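Local coordinates for aldehyde dehydrogenase family protein (Pseudomonas syringae pv. tomato, PDB 5IUV) that probably oxidises indole-3-acetaldehyde to the auxin indole-3-acetic acid, using NAD+ as the hydride acceptor, at residues V161-P166 / T239-G244; L190-K195 / L217-G222; L231-D236 / A256-M261. All coordinates share one frame; numbering follows the deposited sequence.

Interaction 1. Residues V161-P166 / T239-G244; sequences VAAIVP and TVVFTG. With NAD (nicotinamide-adenine-dinucleotide), chain C.
I164 meets the ring of F242 at its edge, CG2 of I164 lying 3.8 Å from CD2 of F242 near the ring plane. Further round the rim, CE2 and CZ meet NAD: F242 CE2 is 3.2 Å from O4B of the adenosine ribose, and phosphate oxygen O1A lies in plane beyond CZ. With CG anti to the backbone N (chi1 173°), F242 sends its ring forward, toward the strand end where the dinucleotide sits. I164 CD1 turns back onto CG2 of V240, 4.0 Å away. On the other face of the sheet, A163 CB packs 3.7 Å from V241 CG2. Four near-straight backbone hydrogen bonds bind the parallel strands, running T239 O–A162 N, A162 O–V241 N, V241 O–I164 N and I164 O–T243 N. Beyond them P166 brings CD to 3.2 Å from T243 O. As in other Rossmann-like domains, the cofactor lies across the carboxyl ends of the strands: V165 O accepts from NAD O3B at 2.7 Å. T243 OG1 is hydrogen-bonded to K177 NZ of helix 170-183, and K177 also packs on V165 and V241. Helix 246-258 packs on V240 and F242, and strands 187-191 and 263-267 extend the sheet outward from this pair.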
loop_
_atom_site.group_PDB
_atom_site.type_symbol
_atom_site.label_atom_id
_atom_site.label_comp_id
_atom_site.label_asym_id
_atom_site.label_seq_id
_atom_site.Cartn_x
_atom_site.Cartn_y
_atom_site.Cartn_z
ATOM N N VAL A 161 -12.213 9.325 22.011
ATOM C CA VAL A 161 -11.023 10.132 21.786
ATOM C C VAL A 161 -11.156 11.487 22.473
ATOM O O VAL A 161 -12.166 12.170 22.297
ATOM C CB VAL A 161 -10.780 10.342 20.272
ATOM C CG1 VAL A 161 -9.573 11.243 20.029
ATOM C CG2 VAL A 161 -10.619 8.997 19.568
ATOM N N ALA A 162 -10.161 11.862 23.284
ATOM C CA ALA A 162 -10.091 13.230 23.792
ATOM C C ALA A 162 -9.151 14.044 22.904
ATOM O O ALA A 162 -8.041 13.614 22.609
ATOM C CB ALA A 162 -9.621 13.255 25.254
ATOM N N ALA A 163 -9.615 15.198 22.439
ATOM C CA ALA A 163 -8.782 16.075 21.627
ATOM C C ALA A 163 -8.592 17.412 22.330
ATOM O O ALA A 163 -9.549 18.150 22.551
ATOM C CB ALA A 163 -9.397 16.281 20.261
ATOM N N ILE A 164 -7.344 17.711 22.670
ATOM C CA ILE A 164 -6.994 18.943 23.358
ATOM C C ILE A 164 -6.185 19.809 22.392
ATOM O O ILE A 164 -5.117 19.397 21.926
ATOM C CB ILE A 164 -6.186 18.655 24.644
ATOM C CG1 ILE A 164 -7.002 17.783 25.605
ATOM C CG2 ILE A 164 -5.793 19.944 25.336
ATOM C CD1 ILE A 164 -6.193 17.244 26.771
ATOM N N VAL A 165 -6.701 20.997 22.087
ATOM C CA VAL A 165 -6.140 21.830 21.023
ATOM C C VAL A 165 -5.796 23.244 21.515
ATOM O O VAL A 165 -6.305 23.685 22.549
ATOM C CB VAL A 165 -7.115 21.896 19.823
ATOM C CG1 VAL A 165 -7.277 20.504 19.202
ATOM C CG2 VAL A 165 -8.463 22.462 20.248
ATOM N N PRO A 166 -4.907 23.949 20.787
ATOM C CA PRO A 166 -4.429 25.261 21.223
ATOM C C PRO A 166 -5.196 26.419 20.601
ATOM O O PRO A 166 -6.202 26.211 19.918
ATOM C CB PRO A 166 -2.982 25.264 20.735
ATOM C CG PRO A 166 -3.087 24.554 19.416
ATOM C CD PRO A 166 -4.168 23.491 19.595
ATOM N N THR A 239 -7.870 7.253 23.898
ATOM C CA THR A 239 -6.796 7.948 23.204
ATOM C C THR A 239 -6.919 9.428 23.483
ATOM O O THR A 239 -8.025 9.963 23.486
ATOM C CB THR A 239 -6.862 7.702 21.666
ATOM O OG1 THR A 239 -6.642 6.315 21.381
ATOM C CG2 THR A 239 -5.838 8.543 20.922
ATOM N N VAL A 240 -5.799 10.093 23.729
ATOM C CA VAL A 240 -5.816 11.544 23.756
ATOM C C VAL A 240 -4.886 12.065 22.657
ATOM O O VAL A 240 -3.765 11.581 22.478
ATOM C CB VAL A 240 -5.422 12.110 25.149
ATOM C CG1 VAL A 240 -4.040 11.634 25.581
ATOM C CG2 VAL A 240 -5.504 13.639 25.164
ATOM N N VAL A 241 -5.384 13.016 21.877
ATOM C CA VAL A 241 -4.532 13.692 20.910
ATOM C C VAL A 241 -4.420 15.135 21.341
ATOM O O VAL A 241 -5.382 15.721 21.836
ATOM C CB VAL A 241 -5.064 13.573 19.473
ATOM C CG1 VAL A 241 -5.040 12.114 19.044
ATOM C CG2 VAL A 241 -6.488 14.152 19.340
ATOM N N PHE A 242 -3.231 15.695 21.162
ATOM C CA PHE A 242 -2.880 16.974 21.749
ATOM C C PHE A 242 -2.071 17.819 20.792
ATOM O O PHE A 242 -1.192 17.318 20.097
ATOM C CB PHE A 242 -2.085 16.745 23.041
ATOM C CG PHE A 242 -1.508 18.002 23.655
ATOM C CD1 PHE A 242 -0.192 18.371 23.410
ATOM C CD2 PHE A 242 -2.271 18.790 24.504
ATOM C CE1 PHE A 242 0.347 19.517 23.981
ATOM C CE2 PHE A 242 -1.742 19.936 25.077
ATOM C CZ PHE A 242 -0.429 20.298 24.817
ATOM N N THR A 243 -2.372 19.108 20.774
ATOM C CA THR A 243 -1.520 20.085 20.119
ATOM C C THR A 243 -1.318 21.252 21.083
ATOM O O THR A 243 -2.281 21.839 21.575
ATOM C CB THR A 243 -2.123 20.571 18.792
ATOM O OG1 THR A 243 -2.145 19.492 17.853
ATOM C CG2 THR A 243 -1.294 21.675 18.220
ATOM N N GLY A 244 -0.062 21.567 21.372
ATOM C CA GLY A 244 0.250 22.596 22.341
ATOM C C GLY A 244 1.730 22.637 22.657
ATOM O O GLY A 244 2.559 22.270 21.825
HETATM P PA NAD C . -0.524 24.737 25.987
HETATM O O1A NAD C . 0.426 23.605 26.087
HETATM O O2A NAD C . -0.417 25.738 27.121
HETATM O O5B NAD C . -2.006 24.200 25.907
HETATM C C5B NAD C . -2.598 23.542 24.769
HETATM C C4B NAD C . -3.929 22.992 25.218
HETATM O O4B NAD C . -3.719 22.125 26.353
HETATM C C3B NAD C . -5.001 23.998 25.649
HETATM O O3B NAD C . -6.297 23.556 25.259
HETATM C C2B NAD C . -4.867 24.005 27.174
HETATM O O2B NAD C . -6.068 24.411 27.822
HETATM C C1B NAD C . -4.527 22.541 27.434
HETATM N N9A NAD C . -3.824 22.240 28.678
HETATM C C8A NAD C . -3.030 23.076 29.419
HETATM N N7A NAD C . -2.607 22.556 30.546
HETATM C C5A NAD C . -3.143 21.272 30.536
HETATM C C6A NAD C . -3.023 20.188 31.430
HETATM N N6A NAD C . -2.358 20.246 32.589
HETATM N N1A NAD C . -3.638 19.029 31.093
HETATM C C2A NAD C . -4.339 18.977 29.956
HETATM N N3A NAD C . -4.535 19.936 29.046
HETATM C C4A NAD C . -3.895 21.067 29.392
HETATM O O3 NAD C . -0.269 25.514 24.606
HETATM P PN NAD C . -0.898 26.830 23.937
HETATM O O1N NAD C . -0.299 27.988 24.641
HETATM O O2N NAD C . -2.373 26.695 23.902
HETATM O O5D NAD C . -0.398 26.726 22.423
HETATM C C5D NAD C . 0.924 27.144 22.017
HETATM C C4D NAD C . 1.763 25.908 21.805
HETATM O O4D NAD C . 1.151 25.082 20.788
HETATM C C3D NAD C . 3.178 26.166 21.303
HETATM O O3D NAD C . 4.106 25.382 22.045
HETATM C C2D NAD C . 3.083 25.727 19.837
HETATM O O2D NAD C . 4.290 25.265 19.239
HETATM C C1D NAD C . 2.086 24.548 19.913
HETATM N N1N NAD C . 1.447 24.297 18.553
HETATM C C2N NAD C . 1.820 23.082 17.928
HETATM C C3N NAD C . 1.248 22.731 16.715
HETATM C C7N NAD C . 1.652 21.491 15.959
HETATM O O7N NAD C . 2.655 20.842 16.323
HETATM N N7N NAD C . 0.988 21.200 14.867
HETATM C C4N NAD C . 0.328 23.603 16.129
HETATM C C5N NAD C . 0.001 24.806 16.746
HETATM C C6N NAD C . 0.571 25.134 17.966
#

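Interaction 2. Residues L190-K195 / L217-G222; sequences LKPSEK and LNVLPG. With NAD (nicotinamide-adenine-dinucleotide), chain C.
K191 reaches across to G222, its NZ giving a 3.0 Å hydrogen bond to G222 O from a position tilted off the carbonyl plane. The same ammonium hydrogen-bonds P192 O from above that carbonyl's plane, and grips the adenosine ribose of NAD through O2B at 2.7 Å and, at greater length, O3B. E194 OE1 accepts from NAD O2B at 2.7 Å, so the ribose hydroxyl is held between the lysine and the carboxylate; the direct ion pair from K191 NZ to E194 OE1 is long. Turns at chi2 (-63°) and chi3 (-68°) curl the lysine over L220 O, with K191 CG 3.3 Å from that buried oxygen, which has no polar partner in the model. These residues sit at and just past the carboxyl ends of the strands of a beta-alpha-beta unit, strand 187-191, helix 198-210 and strand 217-219, in the Rossmann-like cofactor domain. Its parallel strands are joined by hydrogen bonds from L190 N to N218 O and L220 N to L190 O. Further out, a water donates to P192 O and accepts from G222 N, tying the two loops together. G222 has backbone angles that call for glycine. P192 CD rests 4.0 Å from V219 CG1, and A200 and A204 of helix 198-210 back P192 and V219 respectively.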
loop_
_atom_site.group_PDB
_atom_site.type_symbol
_atom_site.label_atom_id
_atom_site.label_comp_id
_atom_site.label_asym_id
_atom_site.label_seq_id
_atom_site.Cartn_x
_atom_site.Cartn_y
_atom_site.Cartn_z
ATOM N N LEU A 190 -13.924 17.131 22.496
ATOM C CA LEU A 190 -13.042 18.221 22.108
ATOM C C LEU A 190 -12.919 19.246 23.230
ATOM O O LEU A 190 -13.928 19.715 23.764
ATOM C CB LEU A 190 -13.577 18.883 20.835
ATOM C CG LEU A 190 -12.841 20.099 20.280
ATOM C CD1 LEU A 190 -11.412 19.746 19.895
ATOM C CD2 LEU A 190 -13.604 20.631 19.078
ATOM N N LYS A 191 -11.681 19.579 23.584
ATOM C CA LYS A 191 -11.393 20.555 24.633
ATOM C C LYS A 191 -10.580 21.687 24.027
ATOM O O LYS A 191 -9.355 21.606 23.949
ATOM C CB LYS A 191 -10.624 19.908 25.795
ATOM C CG LYS A 191 -10.913 20.488 27.181
ATOM C CD LYS A 191 -10.509 21.959 27.309
ATOM C CE LYS A 191 -9.002 22.168 27.257
ATOM N NZ LYS A 191 -8.635 23.610 27.401
ATOM N N PRO A 192 -11.261 22.752 23.592
ATOM C CA PRO A 192 -10.570 23.907 23.019
ATOM C C PRO A 192 -9.798 24.688 24.076
ATOM O O PRO A 192 -10.084 24.591 25.276
ATOM C CB PRO A 192 -11.718 24.753 22.446
ATOM C CG PRO A 192 -12.865 24.451 23.357
ATOM C CD PRO A 192 -12.714 22.977 23.698
ATOM N N SER A 193 -8.817 25.456 23.624
ATOM C CA SER A 193 -8.080 26.340 24.511
ATOM C C SER A 193 -9.012 27.330 25.203
ATOM O O SER A 193 -9.944 27.861 24.594
ATOM C CB SER A 193 -7.002 27.093 23.734
ATOM O OG SER A 193 -6.427 28.109 24.531
ATOM N N GLU A 194 -8.751 27.591 26.477
ATOM C CA GLU A 194 -9.499 28.616 27.191
ATOM C C GLU A 194 -9.269 29.999 26.579
ATOM O O GLU A 194 -10.035 30.925 26.829
ATOM C CB GLU A 194 -9.126 28.624 28.676
ATOM C CG GLU A 194 -7.703 29.071 28.973
ATOM C CD GLU A 194 -6.681 27.937 28.962
ATOM O OE1 GLU A 194 -6.970 26.837 28.440
ATOM O OE2 GLU A 194 -5.569 28.159 29.485
ATOM N N LYS A 195 -8.220 30.142 25.770
ATOM C CA LYS A 195 -7.963 31.418 25.103
ATOM C C LYS A 195 -8.718 31.556 23.784
ATOM O O LYS A 195 -8.718 32.622 23.173
ATOM C CB LYS A 195 -6.465 31.597 24.847
ATOM C CG LYS A 195 -5.593 31.684 26.116
ATOM C CD LYS A 195 -4.131 31.416 25.756
ATOM C CE LYS A 195 -3.137 32.130 26.654
ATOM N NZ LYS A 195 -3.301 31.805 28.085
ATOM N N LEU A 217 -19.877 13.960 19.042
ATOM C CA LEU A 217 -18.984 15.101 19.227
ATOM C C LEU A 217 -19.467 15.996 20.375
ATOM O O LEU A 217 -20.470 16.713 20.255
ATOM C CB LEU A 217 -18.862 15.909 17.930
ATOM C CG LEU A 217 -18.069 17.217 18.032
ATOM C CD1 LEU A 217 -16.632 16.958 18.478
ATOM C CD2 LEU A 217 -18.099 17.988 16.715
ATOM N N ASN A 218 -18.759 15.919 21.496
ATOM C CA ASN A 218 -19.039 16.740 22.662
ATOM C C ASN A 218 -17.926 17.766 22.803
ATOM O O ASN A 218 -16.772 17.458 22.514
ATOM C CB ASN A 218 -19.142 15.885 23.930
ATOM C CG ASN A 218 -20.349 14.954 23.920
ATOM O OD1 ASN A 218 -21.383 15.260 23.326
ATOM N ND2 ASN A 218 -20.216 13.811 24.588
ATOM N N VAL A 219 -18.265 18.974 23.243
ATOM C CA VAL A 219 -17.274 20.047 23.366
ATOM C C VAL A 219 -17.252 20.625 24.784
ATOM O O VAL A 219 -18.275 21.090 25.289
ATOM C CB VAL A 219 -17.548 21.187 22.365
ATOM C CG1 VAL A 219 -16.519 22.312 22.542
ATOM C CG2 VAL A 219 -17.519 20.650 20.932
ATOM N N LEU A 220 -16.084 20.598 25.416
ATOM C CA LEU A 220 -15.946 21.082 26.790
ATOM C C LEU A 220 -14.969 22.255 26.907
ATOM O O LEU A 220 -13.759 22.053 27.029
ATOM C CB LEU A 220 -15.484 19.948 27.703
ATOM C CG LEU A 220 -16.333 18.677 27.728
ATOM C CD1 LEU A 220 -15.756 17.667 28.729
ATOM C CD2 LEU A 220 -17.784 19.018 28.057
ATOM N N PRO A 221 -15.489 23.492 26.860
ATOM C CA PRO A 221 -14.605 24.633 27.113
ATOM C C PRO A 221 -14.194 24.669 28.583
ATOM O O PRO A 221 -14.909 24.140 29.436
ATOM C CB PRO A 221 -15.464 25.843 26.733
ATOM C CG PRO A 221 -16.876 25.366 26.890
ATOM C CD PRO A 221 -16.869 23.907 26.550
ATOM N N GLY A 222 -13.040 25.252 28.871
ATOM C CA GLY A 222 -12.540 25.299 30.233
ATOM C C GLY A 222 -11.026 25.248 30.275
ATOM O O GLY A 222 -10.380 25.133 29.239
HETATM P PA NAD C . -0.524 24.737 25.987
HETATM O O1A NAD C . 0.426 23.605 26.087
HETATM O O2A NAD C . -0.417 25.738 27.121
HETATM O O5B NAD C . -2.006 24.200 25.907
HETATM C C5B NAD C . -2.598 23.542 24.769
HETATM C C4B NAD C . -3.929 22.992 25.218
HETATM O O4B NAD C . -3.719 22.125 26.353
HETATM C C3B NAD C . -5.001 23.998 25.649
HETATM O O3B NAD C . -6.297 23.556 25.259
HETATM C C2B NAD C . -4.867 24.005 27.174
HETATM O O2B NAD C . -6.068 24.411 27.822
HETATM C C1B NAD C . -4.527 22.541 27.434
HETATM N N9A NAD C . -3.824 22.240 28.678
HETATM C C8A NAD C . -3.030 23.076 29.419
HETATM N N7A NAD C . -2.607 22.556 30.546
HETATM C C5A NAD C . -3.143 21.272 30.536
HETATM C C6A NAD C . -3.023 20.188 31.430
HETATM N N6A NAD C . -2.358 20.246 32.589
HETATM N N1A NAD C . -3.638 19.029 31.093
HETATM C C2A NAD C . -4.339 18.977 29.956
HETATM N N3A NAD C . -4.535 19.936 29.046
HETATM C C4A NAD C . -3.895 21.067 29.392
HETATM O O3 NAD C . -0.269 25.514 24.606
HETATM P PN NAD C . -0.898 26.830 23.937
HETATM O O1N NAD C . -0.299 27.988 24.641
HETATM O O2N NAD C . -2.373 26.695 23.902
HETATM O O5D NAD C . -0.398 26.726 22.423
HETATM C C5D NAD C . 0.924 27.144 22.017
HETATM C C4D NAD C . 1.763 25.908 21.805
HETATM O O4D NAD C . 1.151 25.082 20.788
HETATM C C3D NAD C . 3.178 26.166 21.303
HETATM O O3D NAD C . 4.106 25.382 22.045
HETATM C C2D NAD C . 3.083 25.727 19.837
HETATM O O2D NAD C . 4.290 25.265 19.239
HETATM C C1D NAD C . 2.086 24.548 19.913
HETATM N N1N NAD C . 1.447 24.297 18.553
HETATM C C2N NAD C . 1.820 23.082 17.928
HETATM C C3N NAD C . 1.248 22.731 16.715
HETATM C C7N NAD C . 1.652 21.491 15.959
HETATM O O7N NAD C . 2.655 20.842 16.323
HETATM N N7N NAD C . 0.988 21.200 14.867
HETATM C C4N NAD C . 0.328 23.603 16.129
HETATM C C5N NAD C . 0.001 24.806 16.746
HETATM C C6N NAD C . 0.571 25.134 17.966
HETATM O O HOH W 1 -11.877 26.341 26.374
#

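Interaction 3. Residues L231-D236 / A256-M261; sequences LALHMD and AGESNM
L233, M235, S259 and N260 meet where helices 224-232 and 246-258 of the Rossmann-like domain run out into the turns that lead to strands 239-243 and 263-267. Most of the touching is van der Waals contact, in which carbon and sulfur meet backbone and carboxylate atoms. M235, folded back by turns of -64° (chi2) and -71° (chi3), brings its SD to 3.4 Å from S259 C. The M235 and N260 side chains run antiparallel alongside one another, with M235 CE 3.9 Å from N260 CB. S259 points its CB at the other turn, 3.3 Å from L233 O, and L233 CD2 reaches E258 OE1 at 3.7 Å.

Among polar contacts, the one hydrogen bond across the pair is weak: N260 ND2 to M235 O, 3.2 Å and bent to 131°. The amide has firmer partners in V237 O for ND2 and K262 NZ for OD1; K262 NZ also hydrogen-bonds A232 O and H234 O, gathering both turns around one ammonium, and S259 OG is hydrogen-bonded to Y255 O. At the helix end, A256 O receives S259 N and M261 N from opposite faces of its plane.

Across the subunit boundary, M253 and I254 of the second subunit pack on A256 and E258 respectively, and Q472 of that subunit on N260.

Within 231-236, H234 NE2 is hydrogen-bonded to Q60 OE1, while H234 ND1 accepts D236 N at 3.0 Å, close to the imidazole plane.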
loop_
_atom_site.group_PDB
_atom_site.type_symbol
_atom_site.label_atom_id
_atom_site.label_comp_id
_atom_site.label_asym_id
_atom_site.label_seq_id
_atom_site.Cartn_x
_atom_site.Cartn_y
_atom_site.Cartn_z
ATOM N N LEU A 231 -9.758 14.916 31.414
ATOM C CA LEU A 231 -9.870 14.066 30.234
ATOM C C LEU A 231 -8.636 13.179 30.062
ATOM O O LEU A 231 -8.753 11.998 29.746
ATOM C CB LEU A 231 -10.088 14.918 28.975
ATOM C CG LEU A 231 -11.475 15.556 28.791
ATOM C CD1 LEU A 231 -11.475 16.556 27.633
ATOM C CD2 LEU A 231 -12.538 14.488 28.566
ATOM N N ALA A 232 -7.456 13.752 30.268
ATOM C CA ALA A 232 -6.207 13.007 30.111
ATOM C C ALA A 232 -6.038 11.916 31.170
ATOM O O ALA A 232 -5.369 10.903 30.935
ATOM C CB ALA A 232 -5.029 13.955 30.146
ATOM N N LEU A 233 -6.647 12.114 32.331
ATOM C CA LEU A 233 -6.596 11.116 33.400
ATOM C C LEU A 233 -7.796 10.168 33.397
ATOM O O LEU A 233 -7.879 9.273 34.238
ATOM C CB LEU A 233 -6.515 11.803 34.766
ATOM C CG LEU A 233 -5.186 12.438 35.160
ATOM C CD1 LEU A 233 -5.378 13.365 36.356
ATOM C CD2 LEU A 233 -4.176 11.345 35.483
ATOM N N HIS A 234 -8.732 10.363 32.474
ATOM C CA HIS A 234 -9.976 9.590 32.535
ATOM C C HIS A 234 -9.747 8.116 32.207
ATOM O O HIS A 234 -9.058 7.789 31.248
ATOM C CB HIS A 234 -11.039 10.170 31.601
ATOM C CG HIS A 234 -12.435 9.795 31.996
ATOM N ND1 HIS A 234 -12.967 8.548 31.750
ATOM C CD2 HIS A 234 -13.395 10.493 32.646
ATOM C CE1 HIS A 234 -14.202 8.498 32.223
ATOM N NE2 HIS A 234 -14.486 9.667 32.768
ATOM N N MET A 235 -10.342 7.234 33.007
ATOM C CA MET A 235 -10.107 5.801 32.870
ATOM C C MET A 235 -10.885 5.158 31.718
ATOM O O MET A 235 -10.682 3.983 31.418
ATOM C CB MET A 235 -10.444 5.081 34.185
ATOM C CG MET A 235 -9.550 5.492 35.351
ATOM S SD MET A 235 -7.835 5.031 35.042
ATOM C CE MET A 235 -7.948 3.251 35.197
ATOM N N ASP A 236 -11.770 5.909 31.075
ATOM C CA ASP A 236 -12.522 5.347 29.953
ATOM C C ASP A 236 -12.313 6.140 28.660
ATOM O O ASP A 236 -13.089 6.024 27.713
ATOM C CB ASP A 236 -14.017 5.262 30.298
ATOM C CG ASP A 236 -14.786 4.340 29.354
ATOM O OD1 ASP A 236 -14.276 3.244 29.047
ATOM O OD2 ASP A 236 -15.892 4.717 28.905
ATOM N N ALA A 256 -1.315 9.579 31.283
ATOM C CA ALA A 256 -1.700 8.290 30.722
ATOM C C ALA A 256 -1.132 7.155 31.565
ATOM O O ALA A 256 -1.819 6.166 31.839
ATOM C CB ALA A 256 -1.232 8.178 29.297
ATOM N N GLY A 257 0.126 7.305 31.975
ATOM C CA GLY A 257 0.783 6.328 32.824
ATOM C C GLY A 257 0.140 6.193 34.198
ATOM O O GLY A 257 0.113 5.111 34.780
ATOM N N GLU A 258 -0.376 7.299 34.716
ATOM C CA GLU A 258 -1.014 7.304 36.027
ATOM C C GLU A 258 -2.427 6.729 35.980
ATOM O O GLU A 258 -2.985 6.367 37.012
ATOM C CB GLU A 258 -1.065 8.726 36.588
ATOM C CG GLU A 258 0.284 9.318 36.950
ATOM C CD GLU A 258 0.166 10.762 37.421
ATOM O OE1 GLU A 258 -0.907 11.373 37.230
ATOM O OE2 GLU A 258 1.145 11.287 37.986
ATOM N N SER A 259 -3.009 6.657 34.789
ATOM C CA SER A 259 -4.412 6.275 34.670
ATOM C C SER A 259 -4.585 4.926 33.976
ATOM O O SER A 259 -4.442 3.883 34.620
ATOM C CB SER A 259 -5.218 7.374 33.944
ATOM O OG SER A 259 -4.669 7.704 32.679
ATOM N N ASN A 260 -4.882 4.928 32.678
ATOM C CA ASN A 260 -5.269 3.687 31.997
ATOM C C ASN A 260 -4.403 3.286 30.800
ATOM O O ASN A 260 -4.823 2.463 29.978
ATOM C CB ASN A 260 -6.729 3.795 31.529
ATOM C CG ASN A 260 -6.926 4.850 30.437
ATOM O OD1 ASN A 260 -6.083 5.729 30.235
ATOM N ND2 ASN A 260 -8.047 4.760 29.726
ATOM N N MET A 261 -3.209 3.868 30.698
ATOM C CA MET A 261 -2.306 3.604 29.580
ATOM C C MET A 261 -2.969 3.956 28.241
ATOM O O MET A 261 -2.742 3.287 27.224
ATOM C CB MET A 261 -1.849 2.133 29.584
ATOM C CG MET A 261 -0.630 1.828 28.718
ATOM S SD MET A 261 -0.380 0.053 28.396
ATOM C CE MET A 261 -0.133 -0.466 30.060
#

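Interaction 1 opens first, at strand 149-164, and closes on strand 239-243, 73 residues later. Inside that loop the chain returns as strand 187-191, beside 149-164, and interaction 2 closes the short loop over helix 198-210; it is therefore nested in interaction 1. Interaction 3 then opens at the end of helix 224-232, before strand 239-243 has completed interaction 1, and closes after helix 246-258, so the two cross. Backbone hydrogen bonds A163 O–K191 N and V165 N–K191 O join interactions 1 and 2 in one sheet under the cofactor. L231 packs on A162 and K191, linking the helix of interaction 3 to both.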